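Local coordinates for protein TruD (Uncultured prochloron, PDB 4BS9) that acts as the heterocyclase of trunkamide-type cyanobactin synthesis, probably using ATP to cyclise cysteine side chains of a precursor peptide, and binds zinc, at residues A667-L671 with T777-F781; V483-W487 with F746-F750; W565-S571 with P680-D685. All blocks are in the same frame, centred on the assembly; numbering follows the deposited sequence.

Contact 1: A667-L671 with T777-F781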
loop_
_atom_site.group_PDB
_atom_site.type_symbol
_atom_site.label_atom_id
_atom_site.label_comp_id
_atom_site.label_asym_id
_atom_site.label_seq_id
_atom_site.Cartn_x
_atom_site.Cartn_y
_atom_site.Cartn_z
ATOM N N ALA A 667 -32.067 9.421 -7.446
ATOM C CA ALA A 667 -32.889 8.862 -8.517
ATOM C C ALA A 667 -34.410 8.832 -8.171
ATOM O O ALA A 667 -35.087 9.872 -8.259
ATOM C CB ALA A 667 -32.360 7.480 -8.916
ATOM N N THR A 668 -34.929 7.660 -7.768
ATOM C CA THR A 668 -36.374 7.441 -7.565
ATOM C C THR A 668 -36.816 7.540 -6.069
ATOM O O THR A 668 -36.041 7.946 -5.188
ATOM C CB THR A 668 -36.832 6.081 -8.178
ATOM O OG1 THR A 668 -36.292 4.996 -7.411
ATOM C CG2 THR A 668 -36.417 5.955 -9.665
ATOM N N ASP A 669 -38.075 7.190 -5.809
ATOM C CA ASP A 669 -38.689 7.345 -4.497
ATOM C C ASP A 669 -39.373 6.057 -4.012
ATOM O O ASP A 669 -40.273 6.094 -3.157
ATOM C CB ASP A 669 -39.724 8.465 -4.573
ATOM C CG ASP A 669 -41.001 8.054 -5.334
ATOM O OD1 ASP A 669 -41.407 6.861 -5.302
ATOM O OD2 ASP A 669 -41.617 8.948 -5.951
ATOM N N TRP A 670 -38.970 4.925 -4.580
ATOM C CA TRP A 670 -39.427 3.636 -4.113
ATOM C C TRP A 670 -39.315 3.585 -2.602
ATOM O O TRP A 670 -40.316 3.379 -1.904
ATOM C CB TRP A 670 -38.542 2.570 -4.710
ATOM C CG TRP A 670 -38.857 1.171 -4.310
ATOM C CD1 TRP A 670 -38.183 0.404 -3.412
ATOM C CD2 TRP A 670 -39.895 0.351 -4.845
ATOM N NE1 TRP A 670 -38.750 -0.843 -3.340
ATOM C CE2 TRP A 670 -39.805 -0.900 -4.209
ATOM C CE3 TRP A 670 -40.906 0.557 -5.794
ATOM C CZ2 TRP A 670 -40.679 -1.935 -4.485
ATOM C CZ3 TRP A 670 -41.775 -0.476 -6.064
ATOM C CH2 TRP A 670 -41.658 -1.704 -5.414
ATOM N N LEU A 671 -38.101 3.821 -2.099
ATOM C CA LEU A 671 -37.817 3.722 -0.661
ATOM C C LEU A 671 -38.694 4.585 0.218
ATOM O O LEU A 671 -38.905 4.277 1.386
ATOM C CB LEU A 671 -36.362 4.068 -0.385
ATOM C CG LEU A 671 -35.395 3.003 -0.883
ATOM C CD1 LEU A 671 -33.982 3.512 -0.699
ATOM C CD2 LEU A 671 -35.585 1.672 -0.160
ATOM N N THR A 777 -44.420 0.724 -12.434
ATOM C CA THR A 777 -43.460 1.259 -11.482
ATOM C C THR A 777 -42.045 1.019 -11.995
ATOM O O THR A 777 -41.726 -0.094 -12.437
ATOM C CB THR A 777 -43.594 0.579 -10.116
ATOM O OG1 THR A 777 -44.915 0.799 -9.608
ATOM C CG2 THR A 777 -42.572 1.128 -9.132
ATOM N N PRO A 778 -41.177 2.045 -11.907
ATOM C CA PRO A 778 -39.852 1.872 -12.477
ATOM C C PRO A 778 -38.886 1.290 -11.452
ATOM O O PRO A 778 -38.811 1.797 -10.340
ATOM C CB PRO A 778 -39.461 3.307 -12.836
ATOM C CG PRO A 778 -40.165 4.170 -11.822
ATOM C CD PRO A 778 -41.279 3.349 -11.210
ATOM N N MET A 779 -38.142 0.255 -11.832
ATOM C CA MET A 779 -37.320 -0.512 -10.896
ATOM C C MET A 779 -37.085 -1.891 -11.591
ATOM O O MET A 779 -37.518 -2.049 -12.729
ATOM C CB MET A 779 -38.085 -0.617 -9.560
ATOM C CG MET A 779 -37.266 -0.760 -8.281
ATOM S SD MET A 779 -35.854 0.362 -8.261
ATOM C CE MET A 779 -36.509 1.407 -6.972
ATOM N N PRO A 780 -36.415 -2.890 -10.940
ATOM C CA PRO A 780 -35.903 -2.821 -9.592
ATOM C C PRO A 780 -34.404 -2.579 -9.478
ATOM O O PRO A 780 -33.603 -3.503 -9.715
ATOM C CB PRO A 780 -36.273 -4.190 -9.025
ATOM C CG PRO A 780 -36.078 -5.100 -10.193
ATOM C CD PRO A 780 -36.210 -4.264 -11.458
ATOM N N PHE A 781 -34.043 -1.344 -9.103
ATOM C CA PHE A 781 -32.684 -1.030 -8.711
ATOM C C PHE A 781 -31.777 -1.298 -9.911
ATOM O O PHE A 781 -32.221 -1.325 -11.062
ATOM C CB PHE A 781 -32.244 -1.908 -7.518
ATOM C CG PHE A 781 -33.071 -1.731 -6.259
ATOM C CD1 PHE A 781 -34.446 -1.975 -6.240
ATOM C CD2 PHE A 781 -32.460 -1.372 -5.071
ATOM C CE1 PHE A 781 -35.188 -1.823 -5.076
ATOM C CE2 PHE A 781 -33.200 -1.224 -3.904
ATOM C CZ PHE A 781 -34.564 -1.446 -3.906
ATOM O OXT PHE A 781 -30.578 -1.528 -9.769
#

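Contact 2: V483-W487 with F746-F750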
loop_
_atom_site.group_PDB
_atom_site.type_symbol
_atom_site.label_atom_id
_atom_site.label_comp_id
_atom_site.label_asym_id
_atom_site.label_seq_id
_atom_site.Cartn_x
_atom_site.Cartn_y
_atom_site.Cartn_z
ATOM N N VAL A 483 -34.674 6.868 -17.618
ATOM C CA VAL A 483 -33.526 6.021 -17.370
ATOM C C VAL A 483 -32.736 5.858 -18.663
ATOM O O VAL A 483 -33.225 6.170 -19.755
ATOM C CB VAL A 483 -33.996 4.630 -16.856
ATOM C CG1 VAL A 483 -32.873 3.868 -16.165
ATOM C CG2 VAL A 483 -35.156 4.778 -15.880
ATOM N N THR A 484 -31.500 5.394 -18.519
ATOM C CA THR A 484 -30.701 4.922 -19.640
ATOM C C THR A 484 -31.326 3.710 -20.351
ATOM O O THR A 484 -31.078 3.492 -21.540
ATOM C CB THR A 484 -29.281 4.552 -19.181
ATOM O OG1 THR A 484 -28.496 4.195 -20.321
ATOM C CG2 THR A 484 -29.292 3.382 -18.179
ATOM N N HIS A 485 -32.107 2.923 -19.610
ATOM C CA HIS A 485 -32.855 1.780 -20.155
ATOM C C HIS A 485 -33.901 2.196 -21.195
ATOM O O HIS A 485 -34.007 1.589 -22.259
ATOM C CB HIS A 485 -33.602 1.037 -19.031
ATOM C CG HIS A 485 -32.733 0.164 -18.177
ATOM N ND1 HIS A 485 -32.815 0.157 -16.800
ATOM C CD2 HIS A 485 -31.784 -0.747 -18.503
ATOM C CE1 HIS A 485 -31.948 -0.713 -16.314
ATOM N NE2 HIS A 485 -31.311 -1.276 -17.327
ATOM N N ASP A 486 -34.669 3.231 -20.872
ATOM C CA ASP A 486 -35.892 3.562 -21.614
ATOM C C ASP A 486 -35.636 4.288 -22.939
ATOM O O ASP A 486 -36.574 4.806 -23.548
ATOM C CB ASP A 486 -36.830 4.410 -20.746
ATOM C CG ASP A 486 -37.052 3.819 -19.360
ATOM O OD1 ASP A 486 -36.577 2.693 -19.092
ATOM O OD2 ASP A 486 -37.699 4.493 -18.535
ATOM N N TRP A 487 -34.376 4.350 -23.373
ATOM C CA TRP A 487 -34.067 4.739 -24.741
ATOM C C TRP A 487 -34.585 3.633 -25.638
ATOM O O TRP A 487 -34.097 2.497 -25.587
ATOM C CB TRP A 487 -32.560 4.896 -24.952
ATOM C CG TRP A 487 -32.152 4.936 -26.409
ATOM C CD1 TRP A 487 -31.750 3.872 -27.200
ATOM C CD2 TRP A 487 -32.117 6.090 -27.252
ATOM N NE1 TRP A 487 -31.468 4.309 -28.475
ATOM C CE2 TRP A 487 -31.678 5.663 -28.534
ATOM C CE3 TRP A 487 -32.406 7.449 -27.050
ATOM C CZ2 TRP A 487 -31.519 6.549 -29.601
ATOM C CZ3 TRP A 487 -32.249 8.334 -28.113
ATOM C CH2 TRP A 487 -31.814 7.880 -29.375
ATOM N N PHE A 746 -35.309 -8.975 -20.694
ATOM C CA PHE A 746 -34.500 -7.988 -20.018
ATOM C C PHE A 746 -35.417 -6.848 -19.636
ATOM O O PHE A 746 -36.525 -6.729 -20.167
ATOM C CB PHE A 746 -33.401 -7.519 -20.958
ATOM C CG PHE A 746 -32.425 -6.561 -20.340
ATOM C CD1 PHE A 746 -31.795 -6.858 -19.140
ATOM C CD2 PHE A 746 -32.104 -5.363 -20.989
ATOM C CE1 PHE A 746 -30.885 -5.973 -18.586
ATOM C CE2 PHE A 746 -31.197 -4.478 -20.437
ATOM C CZ PHE A 746 -30.586 -4.784 -19.235
ATOM N N TRP A 747 -34.950 -6.033 -18.699
ATOM C CA TRP A 747 -35.707 -4.904 -18.182
ATOM C C TRP A 747 -36.215 -4.004 -19.304
ATOM O O TRP A 747 -35.515 -3.769 -20.283
ATOM C CB TRP A 747 -34.854 -4.111 -17.165
ATOM C CG TRP A 747 -34.530 -4.918 -15.905
ATOM C CD1 TRP A 747 -35.341 -5.838 -15.288
ATOM C CD2 TRP A 747 -33.327 -4.868 -15.120
ATOM N NE1 TRP A 747 -34.722 -6.363 -14.182
ATOM C CE2 TRP A 747 -33.486 -5.788 -14.050
ATOM C CE3 TRP A 747 -32.134 -4.136 -15.209
ATOM C CZ2 TRP A 747 -32.494 -5.994 -13.078
ATOM C CZ3 TRP A 747 -31.143 -4.340 -14.234
ATOM C CH2 TRP A 747 -31.336 -5.261 -13.183
ATOM N N SER A 748 -37.467 -3.568 -19.183
ATOM C CA SER A 748 -37.978 -2.408 -19.916
ATOM C C SER A 748 -38.405 -2.669 -21.369
ATOM O O SER A 748 -38.614 -1.725 -22.132
ATOM C CB SER A 748 -36.925 -1.298 -19.865
ATOM O OG SER A 748 -37.489 -0.034 -20.104
ATOM N N ARG A 749 -38.553 -3.934 -21.750
ATOM C CA ARG A 749 -38.835 -4.295 -23.144
ATOM C C ARG A 749 -40.045 -5.179 -23.192
ATOM O O ARG A 749 -40.037 -6.246 -22.581
ATOM C CB ARG A 749 -37.651 -5.046 -23.746
ATOM C CG ARG A 749 -36.417 -4.194 -23.981
ATOM C CD ARG A 749 -35.193 -4.985 -23.559
ATOM N NE ARG A 749 -33.940 -4.605 -24.219
ATOM C CZ ARG A 749 -33.266 -3.480 -24.002
ATOM N NH1 ARG A 749 -33.721 -2.540 -23.174
ATOM N NH2 ARG A 749 -32.134 -3.285 -24.649
ATOM N N PHE A 750 -41.057 -4.752 -23.945
ATOM C CA PHE A 750 -42.400 -5.335 -23.862
ATOM C C PHE A 750 -42.920 -5.960 -25.151
ATOM O O PHE A 750 -44.140 -6.013 -25.379
ATOM C CB PHE A 750 -43.397 -4.270 -23.408
ATOM C CG PHE A 750 -43.022 -3.631 -22.126
ATOM C CD1 PHE A 750 -42.974 -4.384 -20.975
ATOM C CD2 PHE A 750 -42.688 -2.287 -22.075
ATOM C CE1 PHE A 750 -42.607 -3.809 -19.781
ATOM C CE2 PHE A 750 -42.323 -1.699 -20.886
ATOM C CZ PHE A 750 -42.279 -2.464 -19.736
#

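Contact 3: W565-S571 with P680-D685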
loop_
_atom_site.group_PDB
_atom_site.type_symbol
_atom_site.label_atom_id
_atom_site.label_comp_id
_atom_site.label_asym_id
_atom_site.label_seq_id
_atom_site.Cartn_x
_atom_site.Cartn_y
_atom_site.Cartn_z
ATOM N N TRP A 565 -41.789 -11.785 -13.140
ATOM C CA TRP A 565 -42.458 -11.549 -11.858
ATOM C C TRP A 565 -42.869 -10.104 -11.720
ATOM O O TRP A 565 -44.039 -9.783 -11.492
ATOM C CB TRP A 565 -41.516 -11.930 -10.718
ATOM C CG TRP A 565 -41.909 -11.410 -9.405
ATOM C CD1 TRP A 565 -43.006 -11.759 -8.687
ATOM C CD2 TRP A 565 -41.195 -10.457 -8.624
ATOM N NE1 TRP A 565 -43.030 -11.069 -7.500
ATOM C CE2 TRP A 565 -41.925 -10.259 -7.440
ATOM C CE3 TRP A 565 -40.009 -9.749 -8.811
ATOM C CZ2 TRP A 565 -41.510 -9.371 -6.444
ATOM C CZ3 TRP A 565 -39.590 -8.868 -7.819
ATOM C CH2 TRP A 565 -40.335 -8.688 -6.652
ATOM N N TRP A 566 -41.881 -9.239 -11.870
ATOM C CA TRP A 566 -42.065 -7.827 -11.639
ATOM C C TRP A 566 -43.154 -7.281 -12.522
ATOM O O TRP A 566 -44.088 -6.667 -12.033
ATOM C CB TRP A 566 -40.773 -7.088 -11.905
ATOM C CG TRP A 566 -40.894 -5.627 -11.788
ATOM C CD1 TRP A 566 -41.152 -4.737 -12.791
ATOM C CD2 TRP A 566 -40.734 -4.864 -10.603
ATOM N NE1 TRP A 566 -41.169 -3.460 -12.295
ATOM C CE2 TRP A 566 -40.919 -3.512 -10.949
ATOM C CE3 TRP A 566 -40.454 -5.192 -9.274
ATOM C CZ2 TRP A 566 -40.849 -2.489 -10.011
ATOM C CZ3 TRP A 566 -40.378 -4.175 -8.344
ATOM C CH2 TRP A 566 -40.575 -2.842 -8.714
ATOM N N TYR A 567 -43.038 -7.534 -13.816
ATOM C CA TYR A 567 -43.884 -6.870 -14.805
ATOM C C TYR A 567 -45.306 -7.402 -14.865
ATOM O O TYR A 567 -46.253 -6.650 -15.135
ATOM C CB TYR A 567 -43.248 -6.938 -16.191
ATOM C CG TYR A 567 -42.132 -5.955 -16.374
ATOM C CD1 TYR A 567 -42.376 -4.590 -16.264
ATOM C CD2 TYR A 567 -40.831 -6.373 -16.669
ATOM C CE1 TYR A 567 -41.365 -3.661 -16.438
ATOM C CE2 TYR A 567 -39.806 -5.448 -16.843
ATOM C CZ TYR A 567 -40.086 -4.089 -16.726
ATOM O OH TYR A 567 -39.105 -3.146 -16.891
ATOM N N ASN A 568 -45.451 -8.701 -14.633
ATOM C CA ASN A 568 -46.764 -9.301 -14.521
ATOM C C ASN A 568 -47.311 -9.139 -13.103
ATOM O O ASN A 568 -48.435 -9.530 -12.839
ATOM C CB ASN A 568 -46.692 -10.783 -14.875
ATOM C CG ASN A 568 -46.550 -11.030 -16.362
ATOM O OD1 ASN A 568 -47.487 -10.805 -17.123
ATOM N ND2 ASN A 568 -45.389 -11.540 -16.781
ATOM N N ARG A 569 -46.508 -8.596 -12.189
ATOM C CA ARG A 569 -46.885 -8.461 -10.779
ATOM C C ARG A 569 -47.497 -9.726 -10.230
ATOM O O ARG A 569 -48.663 -9.755 -9.879
ATOM C CB ARG A 569 -47.836 -7.287 -10.596
ATOM C CG ARG A 569 -47.097 -5.981 -10.755
ATOM C CD ARG A 569 -47.990 -4.773 -10.613
ATOM N NE ARG A 569 -48.706 -4.521 -11.853
ATOM C CZ ARG A 569 -49.361 -3.404 -12.128
ATOM N NH1 ARG A 569 -49.402 -2.402 -11.257
ATOM N NH2 ARG A 569 -49.973 -3.285 -13.294
ATOM N N VAL A 570 -46.675 -10.758 -10.143
ATOM C CA VAL A 570 -47.113 -12.094 -9.791
ATOM C C VAL A 570 -46.894 -12.398 -8.300
ATOM O O VAL A 570 -45.827 -12.121 -7.721
ATOM C CB VAL A 570 -46.359 -13.125 -10.648
ATOM C CG1 VAL A 570 -46.823 -14.541 -10.347
ATOM C CG2 VAL A 570 -46.552 -12.811 -12.120
ATOM N N SER A 571 -47.930 -12.968 -7.687
ATOM C CA SER A 571 -47.910 -13.324 -6.273
ATOM C C SER A 571 -47.165 -14.633 -6.152
ATOM O O SER A 571 -47.481 -15.593 -6.840
ATOM C CB SER A 571 -49.328 -13.487 -5.743
ATOM O OG SER A 571 -49.332 -13.270 -4.348
ATOM N N PRO A 680 -49.046 -6.225 -3.880
ATOM C CA PRO A 680 -49.435 -7.628 -3.750
ATOM C C PRO A 680 -48.362 -8.583 -4.182
ATOM O O PRO A 680 -48.123 -9.574 -3.506
ATOM C CB PRO A 680 -50.631 -7.738 -4.681
ATOM C CG PRO A 680 -51.267 -6.402 -4.554
ATOM C CD PRO A 680 -50.119 -5.433 -4.503
ATOM N N TYR A 681 -47.716 -8.278 -5.296
ATOM C CA TYR A 681 -46.616 -9.103 -5.789
ATOM C C TYR A 681 -45.410 -9.208 -4.847
ATOM O O TYR A 681 -44.644 -10.158 -4.943
ATOM C CB TYR A 681 -46.187 -8.638 -7.172
ATOM C CG TYR A 681 -45.689 -7.202 -7.294
ATOM C CD1 TYR A 681 -46.574 -6.130 -7.354
ATOM C CD2 TYR A 681 -44.338 -6.930 -7.419
ATOM C CE1 TYR A 681 -46.117 -4.833 -7.506
ATOM C CE2 TYR A 681 -43.867 -5.640 -7.572
ATOM C CZ TYR A 681 -44.749 -4.587 -7.622
ATOM O OH TYR A 681 -44.256 -3.286 -7.781
ATOM N N LEU A 682 -45.258 -8.259 -3.928
ATOM C CA LEU A 682 -44.227 -8.340 -2.882
ATOM C C LEU A 682 -44.679 -9.152 -1.672
ATOM O O LEU A 682 -43.894 -9.424 -0.743
ATOM C CB LEU A 682 -43.852 -6.945 -2.386
ATOM C CG LEU A 682 -43.412 -5.940 -3.436
ATOM C CD1 LEU A 682 -43.214 -4.575 -2.807
ATOM C CD2 LEU A 682 -42.134 -6.418 -4.080
ATOM N N VAL A 683 -45.955 -9.497 -1.659
ATOM C CA VAL A 683 -46.511 -10.275 -0.583
ATOM C C VAL A 683 -46.521 -11.736 -1.003
ATOM O O VAL A 683 -46.821 -12.072 -2.155
ATOM C CB VAL A 683 -47.936 -9.819 -0.251
ATOM C CG1 VAL A 683 -48.479 -10.600 0.933
ATOM C CG2 VAL A 683 -47.961 -8.326 0.036
ATOM N N ALA A 684 -46.175 -12.602 -0.062
ATOM C CA ALA A 684 -46.171 -14.031 -0.311
ATOM C C ALA A 684 -47.600 -14.537 -0.472
ATOM O O ALA A 684 -48.520 -14.095 0.226
ATOM C CB ALA A 684 -45.472 -14.767 0.821
ATOM N N ASP A 685 -47.768 -15.462 -1.407
ATOM C CA ASP A 685 -49.041 -16.120 -1.652
ATOM C C ASP A 685 -49.355 -17.133 -0.537
ATOM O O ASP A 685 -48.728 -18.189 -0.454
ATOM C CB ASP A 685 -48.958 -16.823 -3.004
ATOM C CG ASP A 685 -50.259 -17.436 -3.428
ATOM O OD1 ASP A 685 -51.175 -17.530 -2.582
ATOM O OD2 ASP A 685 -50.356 -17.827 -4.613
#

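Contact 1: A667-L671 with T777-F781
Trp670 and Phe781 form the aromatic part of this contact. An edge of the Phe781 ring is turned toward the face of the indole in an offset edge-to-face pair, the planes 76° apart and the phenyl centroid 5.6 Å from that of the five-membered ring of Trp670. Trp670 reaches its partners because CG is anti to the backbone N (chi1 179°), which turns the indole toward the C-terminal tail. Apolar side-chain contacts come next. Thr777 CG2 abuts the six-membered ring at its edge, 3.6 Å from Trp670 CZ3. Met779, bent at chi2 and chi3, brings its methyl group to the root of the indole, with CE 3.3 Å from Trp670 CB; a polar atom, Thr668 OG1, lies beside the same methyl, 3.6 Å from Met779 CE. With an alanine in place of Trp670, Phe781 would probably lose the face it packs on and be freer to turn, while Thr777 CG2 faced a gap. Polar bonding is external: Trp670 NE1 makes a weak hydrogen bond to Ile627 O. With Pro776 just before them, Pro778 and Pro780 make up a PxPxP tail, a proline-rich ending characteristic of many azoline-forming YcaO cyclodehydratases.

Contact 2: V483-W487 with F746-F750
His485 packs against Phe746, Trp747 and Ser748, which with Arg749 make a type II beta turn; the imidazole and the two aromatic rings of the turn form a small cluster. Neither ring lies parallel to the imidazole. Its plane is at 80° to that of Phe746 and at 75° to that of Trp747, and both approaches are oblique. The outer end of the imidazole does the touching: His485 CE1 is 3.6 Å from Trp747 CE3, and His485 NE2 is 4.1 Å from Phe746 CZ. Within the turn, Phe746 CD2 sits 3.7 Å above the plane of the Arg749 guanidinium, over its centre, so an edge of the phenyl rests on the guanidinium face. Arg749 also forms a long, weak ion pair with Asp535. Trp747 also touches Arg559 and Cys563 of helix 545-568, so the cluster joins the loop after helix 474-479 to that helix. Ser748, third in the turn with a positive phi of 81°, directs CB toward the 483-487 loop, 4.1 Å from His485 CB. Its OG, anti to the backbone N, donates a hydrogen bond of 3.0 Å to Asp486 OD1, arriving from above the carboxylate plane.

Contact 3: W565-S571 with P680-D685
Tyr681 pushes its ring in among Trp565, Trp566 and Arg569. One face of the phenol carries Arg569 CG, a CH-pi contact 3.8 Å from the ring centroid, and the opposite face is backed by Leu682 CG of its own segment. Its edges point at two indoles. Tyr681 CD2 rises 3.7 Å above the plane of Trp565, toward the rim, with the rings at 67°; the pair with Trp566 is edge-to-face at 84°, Tyr681 OH lying over that indole 3.8 Å from Trp566 CH2. Tyr681 reaches this pocket with CG between its backbone N and carbonyl carbon (chi1 60°). The Trp565 ring has a polar edge too: NE1 donates to Tyr681 O at 3.2 Å, the oxygen lying in the indole plane, although the donor sits well above the plane of the carbonyl. The residues round the phenol come largely from the last turn of helix 545-568 and its C-cap, a Schellman motif with Val570 N bonded to Trp565 O and Arg569 N to Trp566 O. Arg569, with positive phi, turns the chain there, and its aliphatic stem lies over the phenol. The guanidinium plane is strongly tilted from the ring, and Arg569 NH2 is bonded to Gln773 O. Beyond the cap, Ser571 OG comes within 3.5 Å of Val683 O. Leu682 CD2 meets the Trp565 ring obliquely, 3.8 Å from CZ2.

From the N terminus, 483-487 comes first and waits 258 residues for its partner, 746-750. Inside that long loop, 565-571 at the end of helix 545-568 pairs with 680-685, so contact 3 lies wholly within the span of contact 2. Contact 1 opens at 667-671, before contact 3 has closed, and closes only at the C terminus, 777-781, after contact 2; it therefore crosses both. The end of helix 545-568, the first half of contact 3, touches both others: Trp566 meets Trp670 and Met779, Tyr567 meets Ser748 and Phe750. The C-terminal tail, the loop after strand 735-740 and the region round helix 670-673 thus gather at it. Pro780 CD also lies 3.7 Å from Trp747 NE1.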